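Local coordinates for TOG array regulator of axonemal microtubules protein 1 (Mus musculus, PDB 5DN7), which binds microtubules and promotes their polymerisation through TOG regions, of which this chain holds the second, in support of ciliogenesis and cilium length control, at residues Q242-R247 / Y261-P266; E21-E26 / E45-L50. All blocks are in the same frame, centred on the assembly; numbering follows the deposited sequence.

Interaction 1: Q242-R247 / Y261-P266; sequences QARLAR and YAILMP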
ATOM      1  N   GLN A 242       0.899 -16.697 -20.242  1.00 27.80           N
ATOM      2  CA  GLN A 242       0.333 -16.643 -21.570  1.00 30.23           C
ATOM      3  C   GLN A 242      -1.167 -16.891 -21.564  1.00 32.05           C
ATOM      4  O   GLN A 242      -1.890 -16.218 -22.213  1.00 28.65           O
ATOM      5  CB  GLN A 242       1.060 -17.573 -22.520  1.00 31.88           C
ATOM      6  CG  GLN A 242       2.478 -17.126 -22.798  1.00 39.74           C
ATOM      7  CD  GLN A 242       3.170 -17.942 -23.831  1.00 46.24           C
ATOM      8  OE1 GLN A 242       3.437 -19.116 -23.644  1.00 47.56           O
ATOM      9  NE2 GLN A 242       3.468 -17.323 -24.933  1.00 45.06           N
ATOM     10  N   ALA A 243      -1.594 -17.849 -20.764  1.00 39.01           N
ATOM     11  CA  ALA A 243      -3.017 -18.140 -20.623  1.00 30.19           C
ATOM     12  C   ALA A 243      -3.737 -16.899 -20.120  1.00 21.34           C
ATOM     13  O   ALA A 243      -4.729 -16.494 -20.698  1.00 28.26           O
ATOM     14  CB  ALA A 243      -3.231 -19.301 -19.695  1.00 29.43           C
ATOM     15  N   ARG A 244      -3.214 -16.277 -19.064  1.00 20.19           N
ATOM     16  CA  ARG A 244      -3.810 -15.053 -18.534  1.00 22.66           C
ATOM     17  C   ARG A 244      -3.847 -13.911 -19.560  1.00 28.13           C
ATOM     18  O   ARG A 244      -4.857 -13.231 -19.695  1.00 27.19           O
ATOM     19  CB  ARG A 244      -3.068 -14.579 -17.281  1.00 22.69           C
ATOM     20  CG  ARG A 244      -3.660 -13.301 -16.662  1.00 21.94           C
ATOM     21  CD  ARG A 244      -5.150 -13.502 -16.319  1.00 24.15           C
ATOM     22  NE  ARG A 244      -5.801 -12.291 -15.819  1.00 17.07           N
ATOM     23  CZ  ARG A 244      -6.406 -11.402 -16.590  1.00 19.06           C
ATOM     24  NH1 ARG A 244      -6.417 -11.581 -17.903  1.00 19.00           N
ATOM     25  NH2 ARG A 244      -6.981 -10.330 -16.055  1.00 18.44           N
ATOM     26  N   LEU A 245      -2.742 -13.700 -20.267  1.00 26.47           N
ATOM     27  CA  LEU A 245      -2.640 -12.605 -21.245  1.00 20.97           C
ATOM     28  C   LEU A 245      -3.569 -12.824 -22.421  1.00 25.91           C
ATOM     29  O   LEU A 245      -4.048 -11.867 -23.010  1.00 34.55           O
ATOM     30  CB  LEU A 245      -1.208 -12.461 -21.764  1.00 28.52           C
ATOM     31  CG  LEU A 245      -0.268 -11.458 -21.103  1.00 28.31           C
ATOM     32  CD1 LEU A 245      -0.490 -11.366 -19.602  1.00 31.38           C
ATOM     33  CD2 LEU A 245       1.148 -11.874 -21.413  1.00 23.02           C
ATOM     34  N   ALA A 246      -3.805 -14.085 -22.776  1.00 25.78           N
ATOM     35  CA  ALA A 246      -4.729 -14.391 -23.862  1.00 34.78           C
ATOM     36  C   ALA A 246      -6.157 -13.959 -23.507  1.00 41.08           C
ATOM     37  O   ALA A 246      -6.933 -13.582 -24.383  1.00 37.57           O
ATOM     38  CB  ALA A 246      -4.686 -15.875 -24.197  1.00 31.58           C
ATOM     39  N   ARG A 247      -6.500 -14.016 -22.219  1.00 43.95           N
ATOM     40  CA  ARG A 247      -7.790 -13.502 -21.745  1.00 39.59           C
ATOM     41  C   ARG A 247      -7.751 -11.985 -21.711  1.00 42.45           C
ATOM     42  O   ARG A 247      -7.210 -11.390 -20.778  1.00 42.83           O
ATOM     43  CB  ARG A 247      -8.125 -14.030 -20.355  1.00 28.89           C
ATOM     44  CG  ARG A 247      -8.227 -15.526 -20.279  1.00 47.25           C
ATOM     45  CD  ARG A 247      -9.153 -16.062 -21.350  1.00 60.57           C
ATOM     46  NE  ARG A 247      -9.684 -17.368 -20.972  1.00 69.19           N
ATOM     47  CZ  ARG A 247     -10.932 -17.581 -20.556  1.00 69.23           C
ATOM     48  NH1 ARG A 247     -11.799 -16.577 -20.475  1.00 61.92           N
ATOM     49  NH2 ARG A 247     -11.314 -18.806 -20.232  1.00 69.93           N
ATOM     50  N   TYR A 261     -10.760  -8.766  -9.347  1.00 15.88           N
ATOM     51  CA  TYR A 261     -10.049  -9.515 -10.370  1.00 15.92           C
ATOM     52  C   TYR A 261     -10.951  -9.834 -11.543  1.00 16.87           C
ATOM     53  O   TYR A 261     -12.162  -9.973 -11.393  1.00 18.53           O
ATOM     54  CB  TYR A 261      -9.470 -10.822  -9.795  1.00 21.35           C
ATOM     55  CG  TYR A 261      -8.307 -10.648  -8.840  1.00 29.73           C
ATOM     56  CD1 TYR A 261      -8.031  -9.421  -8.237  1.00 28.62           C
ATOM     57  CD2 TYR A 261      -7.458 -11.710  -8.570  1.00 38.24           C
ATOM     58  CE1 TYR A 261      -6.964  -9.274  -7.370  1.00 27.09           C
ATOM     59  CE2 TYR A 261      -6.398 -11.578  -7.701  1.00 37.65           C
ATOM     60  CZ  TYR A 261      -6.156 -10.358  -7.104  1.00 37.59           C
ATOM     61  OH  TYR A 261      -5.080 -10.246  -6.251  1.00 33.18           O
ATOM     62  N   ALA A 262     -10.350  -9.986 -12.713  1.00 21.57           N
ATOM     63  CA  ALA A 262     -11.118 -10.260 -13.919  1.00 25.74           C
ATOM     64  C   ALA A 262     -11.485 -11.726 -14.022  1.00 31.07           C
ATOM     65  O   ALA A 262     -12.547 -12.083 -14.533  1.00 38.34           O
ATOM     66  CB  ALA A 262     -10.344  -9.825 -15.158  1.00 19.40           C
ATOM     67  N   ILE A 263     -10.619 -12.589 -13.530  1.00 35.20           N
ATOM     68  CA  ILE A 263     -10.802 -13.998 -13.810  1.00 46.56           C
ATOM     69  C   ILE A 263      -9.966 -14.840 -12.853  1.00 47.00           C
ATOM     70  O   ILE A 263      -8.877 -14.428 -12.457  1.00 44.59           O
ATOM     71  CB  ILE A 263     -10.434 -14.297 -15.299  1.00 42.90           C
ATOM     72  CG1 ILE A 263     -10.710 -15.758 -15.672  1.00 54.22           C
ATOM     73  CG2 ILE A 263      -8.977 -13.914 -15.586  1.00 33.79           C
ATOM     74  CD1 ILE A 263     -10.739 -16.001 -17.176  1.00 51.00           C
ATOM     75  N   LEU A 264     -10.508 -15.989 -12.445  1.00 55.63           N
ATOM     76  CA  LEU A 264      -9.725 -16.994 -11.725  1.00 60.54           C
ATOM     77  C   LEU A 264      -9.249 -18.029 -12.752  1.00 59.64           C
ATOM     78  O   LEU A 264     -10.043 -18.702 -13.434  1.00 48.35           O
ATOM     79  CB  LEU A 264     -10.521 -17.656 -10.578  1.00 56.24           C
ATOM     80  CG  LEU A 264     -11.550 -18.751 -10.878  1.00 45.94           C
ATOM     81  CD1 LEU A 264     -12.070 -19.420  -9.613  1.00 43.63           C
ATOM     82  CD2 LEU A 264     -12.699 -18.201 -11.704  1.00 53.35           C
ATOM     83  N   MET A 265      -7.937 -18.019 -12.967  1.00 60.32           N
ATOM     84  CA  MET A 265      -7.303 -18.923 -13.906  1.00 57.50           C
ATOM     85  C   MET A 265      -7.389 -20.298 -13.292  1.00 58.36           C
ATOM     86  O   MET A 265      -7.250 -20.444 -12.079  1.00 60.20           O
ATOM     87  CB  MET A 265      -5.844 -18.531 -14.135  1.00 50.57           C
ATOM     88  CG  MET A 265      -5.662 -17.291 -14.994  1.00 40.30           C
ATOM     89  SD  MET A 265      -6.757 -17.268 -16.425  1.00 48.89           S
ATOM     90  CE  MET A 265      -5.910 -18.405 -17.520  1.00 34.51           C
ATOM     91  N   PRO A 266      -7.601 -21.317 -14.098  1.00 54.42           N
ATOM     92  CA  PRO A 266      -7.756 -22.645 -13.537  1.00 61.11           C
ATOM     93  C   PRO A 266      -6.510 -23.004 -12.754  1.00 65.65           C
ATOM     94  O   PRO A 266      -6.651 -23.568 -11.680  1.00 73.12           O
ATOM     95  CB  PRO A 266      -7.927 -23.514 -14.768  1.00 50.89           C
ATOM     96  CG  PRO A 266      -8.433 -22.612 -15.818  1.00 43.98           C
ATOM     97  CD  PRO A 266      -8.347 -21.188 -15.343  1.00 46.01           C
TER
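Ile263 and Met265 lay their side chains against Arg244 where the chain, having left the last helix of the TOG 2 solenoid (237-246), runs back past it. The tight part gathers round the buried Arg244, which touches Ala262, Ile263 and Met265. Its guanidinium takes Ile263 CG2 over one face, off-centre, 3.6 Å from NE. Ala262 CB approaches NH2 obliquely at 3.5 Å. The bend at chi2 (57°) places Arg244 CD, which Met265 CG meets at 4.0 Å, the two side chains crossing at about a right angle. The polar edge has partners: NE pairs with Glu204 of helix 196-213, NH2 donates to Thr249 O, and NH1 makes a weak, bent bond to Arg247 O, 3.0 Å away and in the guanidinium plane. An alanine at Arg244 would probably leave the Glu204 carboxylate without this charged mate and open a gap beside Ile263 CG2 and Met265 CG. The solvent side is thinner: the exposed Arg247 meets chiefly one methyl, Ile263 CD1, which lies over a face of its guanidinium, 3.5 Å from NH1. At the other margin the twice-bent Met265 chain turns its methyl onto the helix, CE lying 3.6 Å from Ala243 CB.

Interaction 2: E21-E26 / E45-L50; sequences EIIPQE and EELKQL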
ATOM      1  N   GLU A  21       3.598  18.910  20.520  1.00 55.88           N
ATOM      2  CA  GLU A  21       2.881  20.147  20.166  1.00 59.24           C
ATOM      3  C   GLU A  21       1.430  19.897  19.741  1.00 48.47           C
ATOM      4  O   GLU A  21       0.777  20.792  19.208  1.00 50.63           O
ATOM      5  CB  GLU A  21       3.604  20.899  19.038  1.00 63.57           C
ATOM      6  CG  GLU A  21       5.094  21.077  19.232  1.00 70.24           C
ATOM      7  CD  GLU A  21       5.504  22.538  19.257  1.00 74.92           C
ATOM      8  OE1 GLU A  21       4.614  23.409  19.371  1.00 79.87           O
ATOM      9  OE2 GLU A  21       6.716  22.813  19.149  1.00 71.73           O
ATOM     10  N   ILE A  22       0.927  18.691  19.978  1.00 36.45           N
ATOM     11  CA  ILE A  22      -0.403  18.318  19.504  1.00 42.94           C
ATOM     12  C   ILE A  22      -1.277  17.735  20.614  1.00 46.82           C
ATOM     13  O   ILE A  22      -2.414  18.161  20.806  1.00 50.86           O
ATOM     14  CB  ILE A  22      -0.318  17.287  18.348  1.00 39.48           C
ATOM     15  CG1 ILE A  22       0.756  17.697  17.337  1.00 38.11           C
ATOM     16  CG2 ILE A  22      -1.665  17.147  17.662  1.00 40.93           C
ATOM     17  CD1 ILE A  22       1.237  16.566  16.450  1.00 43.99           C
ATOM     18  N   ILE A  23      -0.737  16.765  21.345  1.00 46.96           N
ATOM     19  CA  ILE A  23      -1.525  15.987  22.291  1.00 39.97           C
ATOM     20  C   ILE A  23      -1.384  16.461  23.731  1.00 39.71           C
ATOM     21  O   ILE A  23      -0.289  16.458  24.279  1.00 41.45           O
ATOM     22  CB  ILE A  23      -1.126  14.505  22.252  1.00 40.77           C
ATOM     23  CG1 ILE A  23      -0.872  14.049  20.814  1.00 34.07           C
ATOM     24  CG2 ILE A  23      -2.183  13.648  22.928  1.00 40.84           C
ATOM     25  CD1 ILE A  23      -0.253  12.675  20.737  1.00 31.69           C
ATOM     26  N   PRO A  24      -2.505  16.855  24.350  1.00 41.38           N
ATOM     27  CA  PRO A  24      -2.597  17.107  25.793  1.00 45.92           C
ATOM     28  C   PRO A  24      -2.110  15.899  26.601  1.00 51.02           C
ATOM     29  O   PRO A  24      -2.546  14.787  26.292  1.00 50.94           O
ATOM     30  CB  PRO A  24      -4.093  17.343  26.004  1.00 47.62           C
ATOM     31  CG  PRO A  24      -4.573  17.858  24.685  1.00 43.59           C
ATOM     32  CD  PRO A  24      -3.776  17.130  23.658  1.00 37.95           C
ATOM     33  N   GLN A  25      -1.239  16.107  27.594  1.00 56.03           N
ATOM     34  CA  GLN A  25      -0.627  15.010  28.369  1.00 63.69           C
ATOM     35  C   GLN A  25      -1.652  14.007  28.900  1.00 60.11           C
ATOM     36  O   GLN A  25      -1.365  12.817  29.034  1.00 60.07           O
ATOM     37  CB  GLN A  25       0.188  15.573  29.545  1.00 70.38           C
ATOM     38  CG  GLN A  25       1.406  16.404  29.158  1.00 78.35           C
ATOM     39  CD  GLN A  25       2.502  15.588  28.479  1.00 83.96           C
ATOM     40  OE1 GLN A  25       2.626  15.588  27.255  1.00 84.77           O
ATOM     41  NE2 GLN A  25       3.309  14.897  29.278  1.00 88.37           N
ATOM     42  N   GLU A  26      -2.865  14.436  29.218  1.00 56.57           N
ATOM     43  CA  GLU A  26      -3.893  13.488  29.647  1.00 60.03           C
ATOM     44  C   GLU A  26      -4.352  12.577  28.543  1.00 63.09           C
ATOM     45  O   GLU A  26      -4.482  11.408  28.750  1.00 66.84           O
ATOM     46  CB  GLU A  26      -5.103  14.154  30.302  1.00 67.26           C
ATOM     47  CG  GLU A  26      -5.834  15.172  29.459  1.00 72.81           C
ATOM     48  CD  GLU A  26      -7.043  14.625  28.725  1.00 79.38           C
ATOM     49  OE1 GLU A  26      -7.572  15.348  27.873  1.00 79.31           O
ATOM     50  OE2 GLU A  26      -7.455  13.488  28.973  1.00 81.97           O
ATOM     51  N   GLU A  45      -9.937   8.393  18.948  1.00 38.08           N
ATOM     52  CA  GLU A  45     -10.875   9.197  18.178  1.00 37.43           C
ATOM     53  C   GLU A  45     -10.828  10.668  18.613  1.00 37.84           C
ATOM     54  O   GLU A  45     -10.949  11.586  17.786  1.00 37.47           O
ATOM     55  CB  GLU A  45     -12.282   8.643  18.300  1.00 46.33           C
ATOM     56  CG  GLU A  45     -13.330   9.626  17.894  1.00 59.71           C
ATOM     57  CD  GLU A  45     -13.756   9.381  16.474  1.00 73.93           C
ATOM     58  OE1 GLU A  45     -13.075   8.571  15.804  1.00 75.42           O
ATOM     59  OE2 GLU A  45     -14.741  10.006  16.018  1.00 80.50           O
ATOM     60  N   GLU A  46     -10.634  10.885  19.911  1.00 44.21           N
ATOM     61  CA  GLU A  46     -10.338  12.219  20.434  1.00 50.79           C
ATOM     62  C   GLU A  46      -9.159  12.841  19.672  1.00 47.18           C
ATOM     63  O   GLU A  46      -9.238  13.976  19.185  1.00 47.06           O
ATOM     64  CB  GLU A  46     -10.026  12.139  21.929  1.00 55.47           C
ATOM     65  CG  GLU A  46     -10.755  13.149  22.799  1.00 67.74           C
ATOM     66  CD  GLU A  46     -10.737  12.751  24.272  1.00 75.53           C
ATOM     67  OE1 GLU A  46     -11.414  11.762  24.636  1.00 77.54           O
ATOM     68  OE2 GLU A  46     -10.034  13.416  25.066  1.00 78.38           O
ATOM     69  N   LEU A  47      -8.075  12.074  19.570  1.00 36.43           N
ATOM     70  CA  LEU A  47      -6.898  12.468  18.812  1.00 31.78           C
ATOM     71  C   LEU A  47      -7.262  12.876  17.391  1.00 35.50           C
ATOM     72  O   LEU A  47      -6.815  13.913  16.906  1.00 38.02           O
ATOM     73  CB  LEU A  47      -5.878  11.332  18.789  1.00 28.74           C
ATOM     74  CG  LEU A  47      -4.552  11.663  18.106  1.00 31.65           C
ATOM     75  CD1 LEU A  47      -4.035  13.005  18.597  1.00 29.12           C
ATOM     76  CD2 LEU A  47      -3.535  10.543  18.379  1.00 29.58           C
ATOM     77  N   LYS A  48      -8.080  12.065  16.729  1.00 39.98           N
ATOM     78  CA  LYS A  48      -8.544  12.417  15.384  1.00 38.91           C
ATOM     79  C   LYS A  48      -9.225  13.796  15.367  1.00 41.71           C
ATOM     80  O   LYS A  48      -8.981  14.644  14.475  1.00 43.11           O
ATOM     81  CB  LYS A  48      -9.500  11.345  14.868  1.00 37.75           C
ATOM     82  CG  LYS A  48      -9.685  11.350  13.369  1.00 46.01           C
ATOM     83  CD  LYS A  48     -10.616  10.237  12.935  1.00 50.05           C
ATOM     84  CE  LYS A  48     -12.065  10.645  13.102  1.00 58.09           C
ATOM     85  NZ  LYS A  48     -12.975   9.709  12.384  1.00 60.99           N
ATOM     86  N   GLN A  49     -10.063  14.023  16.376  1.00 37.28           N
ATOM     87  CA  GLN A  49     -10.734  15.308  16.504  1.00 44.76           C
ATOM     88  C   GLN A  49      -9.713  16.431  16.579  1.00 48.74           C
ATOM     89  O   GLN A  49      -9.829  17.425  15.860  1.00 52.67           O
ATOM     90  CB  GLN A  49     -11.643  15.331  17.736  1.00 55.37           C
ATOM     91  CG  GLN A  49     -12.720  14.242  17.746  1.00 62.27           C
ATOM     92  CD  GLN A  49     -13.670  14.324  16.562  1.00 66.16           C
ATOM     93  OE1 GLN A  49     -14.714  14.972  16.638  1.00 71.87           O
ATOM     94  NE2 GLN A  49     -13.310  13.669  15.455  1.00 62.68           N
ATOM     95  N   LEU A  50      -8.702  16.266  17.431  1.00 47.27           N
ATOM     96  CA  LEU A  50      -7.651  17.278  17.550  1.00 47.00           C
ATOM     97  C   LEU A  50      -6.950  17.514  16.225  1.00 51.62           C
ATOM     98  O   LEU A  50      -6.611  18.650  15.883  1.00 61.09           O
ATOM     99  CB  LEU A  50      -6.614  16.878  18.594  1.00 47.56           C
ATOM    100  CG  LEU A  50      -7.104  16.819  20.032  1.00 53.02           C
ATOM    101  CD1 LEU A  50      -5.949  16.477  20.948  1.00 55.69           C
ATOM    102  CD2 LEU A  50      -7.759  18.132  20.426  1.00 51.58           C
TER
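Glu46 OE1 has two partners, a salt bridge to Arg30 NH2 and a weak hydrogen bond from Gln42 NE2. Across the contact its other oxygen, OE2, lies 4.2 Å from Glu26 OE1. Arg30 also pairs through NH1 with Glu26 OE2, so one guanidinium serves both carboxylates and probably offsets the repulsion. Away from the carboxylates the contact is mostly apolar. Pro24 and Leu50 reach toward each other tip to tip, with Pro24 CD 3.5 Å from Leu50 CD1. The same methyl lies 3.9 Å from Ile22 O. Both segments fall in the predicted HEAT 4 repeat, at the N-terminal end of the TOG 2 solenoid: residues 21-24 lead into helix 25-32, with Pro24 at its N-cap, and lie against helix 40-52. Just before that cap, Ile22 and Ile23 form a classic beta bulge opposite Lys19. Deeper in, the buried pair Ile23 and Leu47 cross obliquely, CG1 of the isoleucine 4.0 Å from CD1 of the leucine. With Leu47 CG anti to the backbone N (chi1 -176°), the side chain leans to the loop and CD1 reaches the isoleucine. Phe67 and Leu70 of helix 61-74 also pack on Ile23.

Interactions 1 and 2 sit near the two ends of the same solenoid, on opposite sides of the chain's centre, with their centres about 49 Å apart and their nearest atoms about 28 Å apart. They share no helix. Each sets a non-helical piece against a helix: residues 261-266 follow the last helix, whereas residues 21-24 precede the first. Interaction 1 is a surface contact in which apolar side chains lie over guanidinium groups, and its one buried member is an arginine. Interaction 2 is partly buried; its buried pair, Ile23 with Leu47, is aliphatic, and its charges are two carboxylates at the margin, bridged by an arginine from outside both segments.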